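Side-chain contacts in malate oxidoreductase (Thermotoga maritima, PDB 1VL6), which probably catalyses the NAD-dependent oxidative decarboxylation of malate to pyruvate, as malic enzymes do: residues E354-S359 with R366-A371; A177-A182 with E191-V196. One frame throughout, in Å; residues are numbered along the deposited sequence.

In the fold
Both contacts belong to the NAD-binding domain of the malic enzyme family, their centres about 15 Å apart. Both segments of contact 2 come earlier in the chain than those of contact 1. Contact 2 sets helix 166-186 against strand 194-198 of the mixed sheet, while contact 1 folds the loop before helix 374-386 back onto helix 346-358. Helix 166-186 joins them, with F179 turned to the sheet and other residues meeting contact 1. N181 ND2 probably donates hydrogen bonds to both A357 O and I367 O, at 2.9 Å each, and A177 packs on I356. Helix 346-358 and the loop after it are thus tied to helix 166-186, which lies on the sheet that probably carries the dinucleotide-binding site.

Contact 1. Residues E354-S359 with R366-A371; sequences EAIARS and RIIPEA
P369 presses its puckered pyrrolidine ring against I356 and S359, and the guanidinium of R366, paired with the carboxylate of E370, lies within the loop segment itself. The carbonyl oxygen of I368 sits over one face of that guanidinium, 4.2 Å above its plane. At its edge, E370 OE2 accepts a bond from R366 NH1 at 3.1 Å. This salt bridge is nearly in the guanidinium plane but uses the anti side of the carboxylate, and it links the residues on either side of I367-P369.

The proline meets I356 and S359 by two ring atoms. Its CD lies 3.7 Å from I356 O, an oxygen that also accepts the backbone N-H of S359. Its CG reaches S359 CB at 4.0 Å. Proline suits the place because its ring offers carbon to the helix and its nitrogen carries no hydrogen needing an acceptor. The CG2 branch of I356 adds an apolar patch, 4.3 Å from P369 CD. I356 CG2 also lies 4.5 Å from I368 CG2.

S359 leaves its CB for the proline because its hydroxyl is swung beside its own backbone N (chi1 -76°). From there OG donates back to A355 O at 2.6 Å, tilted 34° from the carbonyl plane, and OG is also hydrogen-bonded to N379 of helix 374-386. A small residue with a hydroxyl can thus bond back to the last turn and still leave its CB to the ring.

No hydrogen bond crosses between the two segments: the join rests on van der Waals contact, of ring carbons with a carbonyl oxygen and with aliphatic carbon.

Contact 2. Residues A177-A182 with E191-V196; sequences AAFLNA and EEVKVV
F179 is the residue through which helix 177-182 reaches V193 and V195. At the start of this segment, A177 faces helix 346-358 and A178 faces F291 of strand 289-292, small methyls letting each neighbour come near.

Next comes F179, whose ring extends towards the strand because CG is anti to the backbone N (chi1 167°). Its leading atoms touch two methyls. CZ meets V193 CG2 at 4.3 Å, the methyl standing at the ring edge and near its plane. CE1 meets V195 CG2 at 4.0 Å, an oblique approach. The two valines are alternate residues of an extended chain and so present their side chains to the same side, where one ring can touch both. V195 brings CG2 there with this branch anti to its carbonyl carbon. A long side chain suits the gap, since even the nearest CA atoms, those of F179 and V195, are 10.0 Å apart.

Farther along, L180 turns to V353 of helix 346-358, while A182 comes back to the sheet side and rests on F266. That phenylalanine also meets the ring of F179, their planes at about 55°, and touches both valines, extending the apolar cluster.

Beta-branched valine suits an extended backbone; strand 194-198 is interior to the sheet, V195 bonding through its backbone to strand 218-223 and V196 to strand 266-269. A helix laid on a parallel core strand that leads into a glycine-rich turn and helix 202-214 is consistent with a Rossmann-type dinucleotide-binding fold.

Contact 1. Residues E354-S359 with R366-A371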
ATOM      1  N   GLU A 354       0.673  25.036  23.416  1.00 63.25           N
ATOM      2  CA  GLU A 354       0.159  24.522  24.685  1.00 65.35           C
ATOM      3  C   GLU A 354      -0.009  22.996  24.713  1.00 64.86           C
ATOM      4  O   GLU A 354       0.228  22.342  25.735  1.00 66.14           O
ATOM      5  CB  GLU A 354      -1.188  25.173  25.027  1.00 66.86           C
ATOM      6  CG  GLU A 354      -1.076  26.676  25.270  1.00 73.30           C
ATOM      7  CD  GLU A 354      -0.454  27.014  26.608  1.00 74.33           C
ATOM      8  OE1 GLU A 354      -0.351  26.107  27.447  1.00 77.36           O
ATOM      9  OE2 GLU A 354      -0.128  28.197  26.837  1.00 72.27           O
ATOM     10  N   ALA A 355      -0.434  22.447  23.595  1.00 63.93           N
ATOM     11  CA  ALA A 355      -0.677  21.048  23.513  1.00 64.11           C
ATOM     12  C   ALA A 355       0.642  20.289  23.623  1.00 63.77           C
ATOM     13  O   ALA A 355       0.737  19.274  24.351  1.00 63.52           O
ATOM     14  CB  ALA A 355      -1.383  20.774  22.212  1.00 67.43           C
ATOM     15  N   ILE A 356       1.682  20.786  22.952  1.00 62.27           N
ATOM     16  CA  ILE A 356       3.011  20.115  23.074  1.00 62.39           C
ATOM     17  C   ILE A 356       3.527  20.208  24.533  1.00 62.94           C
ATOM     18  O   ILE A 356       3.948  19.231  25.122  1.00 61.87           O
ATOM     19  CB  ILE A 356       3.993  20.703  22.090  1.00 60.19           C
ATOM     20  CG1 ILE A 356       3.593  20.289  20.671  1.00 57.64           C
ATOM     21  CG2 ILE A 356       5.388  20.263  22.396  1.00 62.15           C
ATOM     22  CD1 ILE A 356       4.238  21.148  19.645  1.00 67.59           C
ATOM     23  N   ALA A 357       3.399  21.384  25.138  1.00 64.65           N
ATOM     24  CA  ALA A 357       3.919  21.563  26.487  1.00 65.41           C
ATOM     25  C   ALA A 357       3.218  20.652  27.469  1.00 64.85           C
ATOM     26  O   ALA A 357       3.835  20.142  28.378  1.00 66.23           O
ATOM     27  CB  ALA A 357       3.810  23.003  26.952  1.00 63.11           C
ATOM     28  N   ARG A 358       1.919  20.463  27.313  1.00 64.37           N
ATOM     29  CA  ARG A 358       1.190  19.715  28.326  1.00 64.39           C
ATOM     30  C   ARG A 358       1.341  18.233  27.987  1.00 65.96           C
ATOM     31  O   ARG A 358       0.871  17.371  28.714  1.00 65.02           O
ATOM     32  CB  ARG A 358      -0.282  20.151  28.448  1.00 61.31           C
ATOM     33  CG  ARG A 358      -1.174  19.580  27.379  1.00 70.39           C
ATOM     34  CD  ARG A 358      -2.632  20.055  27.395  1.00 73.60           C
ATOM     35  NE  ARG A 358      -3.299  19.562  26.174  1.00 80.79           N
ATOM     36  CZ  ARG A 358      -3.732  18.303  26.017  1.00 79.73           C
ATOM     37  NH1 ARG A 358      -3.579  17.417  27.002  1.00 78.08           N
ATOM     38  NH2 ARG A 358      -4.317  17.923  24.874  1.00 75.49           N
ATOM     39  N   SER A 359       1.997  17.910  26.880  1.00 67.75           N
ATOM     40  CA  SER A 359       2.035  16.511  26.502  1.00 67.82           C
ATOM     41  C   SER A 359       3.112  15.748  27.282  1.00 68.36           C
ATOM     42  O   SER A 359       3.427  14.630  26.946  1.00 69.44           O
ATOM     43  CB  SER A 359       2.145  16.375  24.970  1.00 71.54           C
ATOM     44  OG  SER A 359       0.865  16.643  24.356  1.00 65.98           O
ATOM     45  N   ARG A 366      14.026  16.203  30.472  1.00 65.56           N
ATOM     46  CA  ARG A 366      12.943  15.981  29.534  1.00 65.83           C
ATOM     47  C   ARG A 366      11.879  17.084  29.640  1.00 64.26           C
ATOM     48  O   ARG A 366      10.882  16.912  30.332  1.00 63.76           O
ATOM     49  CB  ARG A 366      12.361  14.614  29.820  1.00 66.90           C
ATOM     50  CG  ARG A 366      11.278  14.211  28.924  1.00 69.36           C
ATOM     51  CD  ARG A 366      10.176  13.409  29.652  1.00 91.58           C
ATOM     52  NE  ARG A 366       9.144  12.968  28.709  1.00 96.12           N
ATOM     53  CZ  ARG A 366       9.386  12.173  27.661  1.00 92.83           C
ATOM     54  NH1 ARG A 366      10.620  11.718  27.416  1.00 91.79           N
ATOM     55  NH2 ARG A 366       8.402  11.848  26.826  1.00 90.89           N
ATOM     56  N   ILE A 367      12.113  18.206  28.941  1.00 62.85           N
ATOM     57  CA  ILE A 367      11.216  19.399  28.989  1.00 62.52           C
ATOM     58  C   ILE A 367      10.104  19.396  27.951  1.00 63.90           C
ATOM     59  O   ILE A 367       9.186  20.213  28.010  1.00 65.13           O
ATOM     60  CB  ILE A 367      12.023  20.670  28.837  1.00 59.48           C
ATOM     61  CG1 ILE A 367      12.547  20.821  27.404  1.00 63.44           C
ATOM     62  CG2 ILE A 367      13.148  20.644  29.825  1.00 63.97           C
ATOM     63  CD1 ILE A 367      13.514  21.987  27.171  1.00 61.58           C
ATOM     64  N   ILE A 368      10.212  18.470  26.998  1.00 64.78           N
ATOM     65  CA  ILE A 368       9.178  18.194  26.019  1.00 65.91           C
ATOM     66  C   ILE A 368       9.185  16.732  25.679  1.00 65.48           C
ATOM     67  O   ILE A 368      10.148  16.049  26.006  1.00 67.38           O
ATOM     68  CB  ILE A 368       9.412  18.988  24.754  1.00 68.36           C
ATOM     69  CG1 ILE A 368      10.864  18.867  24.292  1.00 67.26           C
ATOM     70  CG2 ILE A 368       9.034  20.405  24.960  1.00 68.00           C
ATOM     71  CD1 ILE A 368      11.005  19.444  22.940  1.00 77.85           C
ATOM     72  N   PRO A 369       8.114  16.246  25.037  1.00 65.82           N
ATOM     73  CA  PRO A 369       8.048  14.842  24.602  1.00 64.07           C
ATOM     74  C   PRO A 369       8.972  14.595  23.430  1.00 63.76           C
ATOM     75  O   PRO A 369       9.486  15.560  22.842  1.00 62.79           O
ATOM     76  CB  PRO A 369       6.592  14.663  24.140  1.00 63.69           C
ATOM     77  CG  PRO A 369       6.004  15.995  24.015  1.00 69.25           C
ATOM     78  CD  PRO A 369       6.891  17.006  24.686  1.00 64.19           C
ATOM     79  N   GLU A 370       9.185  13.322  23.103  1.00 64.73           N
ATOM     80  CA  GLU A 370       9.851  12.951  21.856  1.00 65.84           C
ATOM     81  C   GLU A 370       8.775  12.723  20.802  1.00 66.60           C
ATOM     82  O   GLU A 370       7.612  12.445  21.147  1.00 69.45           O
ATOM     83  CB  GLU A 370      10.625  11.664  21.971  1.00 70.66           C
ATOM     84  CG  GLU A 370      11.738  11.680  22.978  1.00 78.97           C
ATOM     85  CD  GLU A 370      11.843  10.366  23.688  1.00 97.32           C
ATOM     86  OE1 GLU A 370      11.891   9.322  22.976  1.00114.78           O
ATOM     87  OE2 GLU A 370      11.846  10.393  24.943  1.00103.97           O
ATOM     88  N   ALA A 371       9.194  12.750  19.539  1.00 65.97           N
ATOM     89  CA  ALA A 371       8.319  12.696  18.381  1.00 65.18           C
ATOM     90  C   ALA A 371       7.648  11.395  18.201  1.00 66.46           C
ATOM     91  O   ALA A 371       6.581  11.342  17.596  1.00 68.94           O
ATOM     92  CB  ALA A 371       9.066  12.947  17.164  1.00 65.59           C
TER

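Contact 2. Residues A177-A182 with E191-V196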
ATOM      1  N   ALA A 177       6.974  25.865  23.216  1.00 61.60           N
ATOM      2  CA  ALA A 177       6.541  24.888  24.218  1.00 62.43           C
ATOM      3  C   ALA A 177       7.700  24.503  25.111  1.00 62.75           C
ATOM      4  O   ALA A 177       7.551  24.404  26.304  1.00 63.10           O
ATOM      5  CB  ALA A 177       5.972  23.663  23.570  1.00 65.45           C
ATOM      6  N   ALA A 178       8.866  24.272  24.519  1.00 63.21           N
ATOM      7  CA  ALA A 178      10.051  23.925  25.299  1.00 62.85           C
ATOM      8  C   ALA A 178      10.332  25.041  26.287  1.00 63.52           C
ATOM      9  O   ALA A 178      10.650  24.793  27.440  1.00 62.54           O
ATOM     10  CB  ALA A 178      11.245  23.725  24.362  1.00 63.54           C
ATOM     11  N   PHE A 179      10.231  26.284  25.814  1.00 63.91           N
ATOM     12  CA  PHE A 179      10.532  27.446  26.656  1.00 62.80           C
ATOM     13  C   PHE A 179       9.588  27.518  27.830  1.00 61.92           C
ATOM     14  O   PHE A 179      10.009  27.667  28.963  1.00 61.00           O
ATOM     15  CB  PHE A 179      10.409  28.722  25.873  1.00 59.79           C
ATOM     16  CG  PHE A 179      10.396  29.949  26.723  1.00 61.58           C
ATOM     17  CD1 PHE A 179      11.567  30.490  27.204  1.00 65.70           C
ATOM     18  CD2 PHE A 179       9.226  30.602  27.000  1.00 62.60           C
ATOM     19  CE1 PHE A 179      11.562  31.651  27.935  1.00 61.42           C
ATOM     20  CE2 PHE A 179       9.229  31.768  27.751  1.00 57.14           C
ATOM     21  CZ  PHE A 179      10.392  32.287  28.211  1.00 61.66           C
ATOM     22  N   LEU A 180       8.297  27.372  27.556  1.00 60.75           N
ATOM     23  CA  LEU A 180       7.302  27.384  28.659  1.00 60.09           C
ATOM     24  C   LEU A 180       7.575  26.359  29.735  1.00 60.43           C
ATOM     25  O   LEU A 180       7.476  26.662  30.927  1.00 63.30           O
ATOM     26  CB  LEU A 180       5.887  27.193  28.145  1.00 53.97           C
ATOM     27  CG  LEU A 180       5.409  28.386  27.308  1.00 63.06           C
ATOM     28  CD1 LEU A 180       4.101  28.069  26.630  1.00 68.57           C
ATOM     29  CD2 LEU A 180       5.267  29.645  28.132  1.00 61.50           C
ATOM     30  N   ASN A 181       7.912  25.142  29.335  1.00 61.78           N
ATOM     31  CA  ASN A 181       8.191  24.092  30.303  1.00 62.51           C
ATOM     32  C   ASN A 181       9.512  24.334  31.046  1.00 62.83           C
ATOM     33  O   ASN A 181       9.601  24.175  32.264  1.00 64.01           O
ATOM     34  CB  ASN A 181       8.127  22.741  29.623  1.00 59.22           C
ATOM     35  CG  ASN A 181       6.684  22.240  29.455  1.00 64.30           C
ATOM     36  OD1 ASN A 181       5.719  22.819  29.977  1.00 62.38           O
ATOM     37  ND2 ASN A 181       6.543  21.154  28.743  1.00 55.40           N
ATOM     38  N   ALA A 182      10.529  24.752  30.322  1.00 61.82           N
ATOM     39  CA  ALA A 182      11.774  25.088  30.981  1.00 63.33           C
ATOM     40  C   ALA A 182      11.558  26.201  32.033  1.00 63.01           C
ATOM     41  O   ALA A 182      12.079  26.144  33.135  1.00 58.97           O
ATOM     42  CB  ALA A 182      12.819  25.508  29.928  1.00 64.68           C
ATOM     43  N   GLU A 191       7.172  37.503  32.542  1.00 62.31           N
ATOM     44  CA  GLU A 191       7.347  38.933  32.353  1.00 63.36           C
ATOM     45  C   GLU A 191       8.678  39.453  32.981  1.00 63.71           C
ATOM     46  O   GLU A 191       9.004  40.615  32.789  1.00 62.36           O
ATOM     47  CB  GLU A 191       6.137  39.726  32.857  1.00 58.95           C
ATOM     48  CG  GLU A 191       5.962  39.804  34.368  1.00 60.64           C
ATOM     49  CD  GLU A 191       5.290  38.603  35.031  1.00 63.58           C
ATOM     50  OE1 GLU A 191       4.971  37.573  34.360  1.00 62.15           O
ATOM     51  OE2 GLU A 191       5.075  38.719  36.265  1.00 71.33           O
ATOM     52  N   GLU A 192       9.430  38.614  33.700  1.00 62.82           N
ATOM     53  CA  GLU A 192      10.685  39.091  34.321  1.00 63.76           C
ATOM     54  C   GLU A 192      11.965  38.533  33.740  1.00 63.16           C
ATOM     55  O   GLU A 192      12.992  39.103  33.958  1.00 65.36           O
ATOM     56  CB  GLU A 192      10.694  38.851  35.812  1.00 64.48           C
ATOM     57  CG  GLU A 192       9.466  39.446  36.504  1.00 66.76           C
ATOM     58  CD  GLU A 192       9.532  39.324  37.994  1.00 60.55           C
ATOM     59  OE1 GLU A 192      10.340  38.507  38.487  1.00 75.60           O
ATOM     60  OE2 GLU A 192       8.778  40.051  38.666  1.00 74.75           O
ATOM     61  N   VAL A 193      11.913  37.479  32.941  1.00 63.13           N
ATOM     62  CA  VAL A 193      13.140  36.879  32.414  1.00 63.06           C
ATOM     63  C   VAL A 193      13.739  37.596  31.215  1.00 62.04           C
ATOM     64  O   VAL A 193      12.993  38.122  30.375  1.00 61.25           O
ATOM     65  CB  VAL A 193      12.961  35.385  32.009  1.00 61.28           C
ATOM     66  CG1 VAL A 193      12.781  34.572  33.226  1.00 65.89           C
ATOM     67  CG2 VAL A 193      11.803  35.210  31.072  1.00 66.83           C
ATOM     68  N   LYS A 194      15.081  37.568  31.140  1.00 60.85           N
ATOM     69  CA  LYS A 194      15.819  38.057  29.993  1.00 62.18           C
ATOM     70  C   LYS A 194      16.150  36.867  29.099  1.00 63.94           C
ATOM     71  O   LYS A 194      16.828  35.927  29.554  1.00 66.15           O
ATOM     72  CB  LYS A 194      17.101  38.706  30.459  1.00 61.29           C
ATOM     73  CG  LYS A 194      18.045  39.229  29.380  1.00 62.37           C
ATOM     74  CD  LYS A 194      19.408  39.719  29.955  1.00 65.31           C
ATOM     75  CE  LYS A 194      20.043  40.815  29.074  1.00 75.18           C
ATOM     76  NZ  LYS A 194      21.531  40.923  29.231  1.00 71.03           N
ATOM     77  N   VAL A 195      15.681  36.914  27.853  1.00 61.61           N
ATOM     78  CA  VAL A 195      15.862  35.847  26.926  1.00 62.05           C
ATOM     79  C   VAL A 195      16.642  36.319  25.726  1.00 62.81           C
ATOM     80  O   VAL A 195      16.209  37.241  25.048  1.00 63.88           O
ATOM     81  CB  VAL A 195      14.533  35.375  26.400  1.00 66.90           C
ATOM     82  CG1 VAL A 195      14.749  34.148  25.452  1.00 70.75           C
ATOM     83  CG2 VAL A 195      13.586  35.041  27.551  1.00 66.08           C
ATOM     84  N   VAL A 196      17.790  35.686  25.455  1.00 63.76           N
ATOM     85  CA  VAL A 196      18.621  36.064  24.338  1.00 63.01           C
ATOM     86  C   VAL A 196      18.312  35.129  23.191  1.00 62.35           C
ATOM     87  O   VAL A 196      18.479  33.936  23.345  1.00 64.84           O
ATOM     88  CB  VAL A 196      20.101  35.960  24.669  1.00 62.58           C
ATOM     89  CG1 VAL A 196      20.922  36.154  23.406  1.00 69.90           C
ATOM     90  CG2 VAL A 196      20.499  37.014  25.641  1.00 63.67           C
TER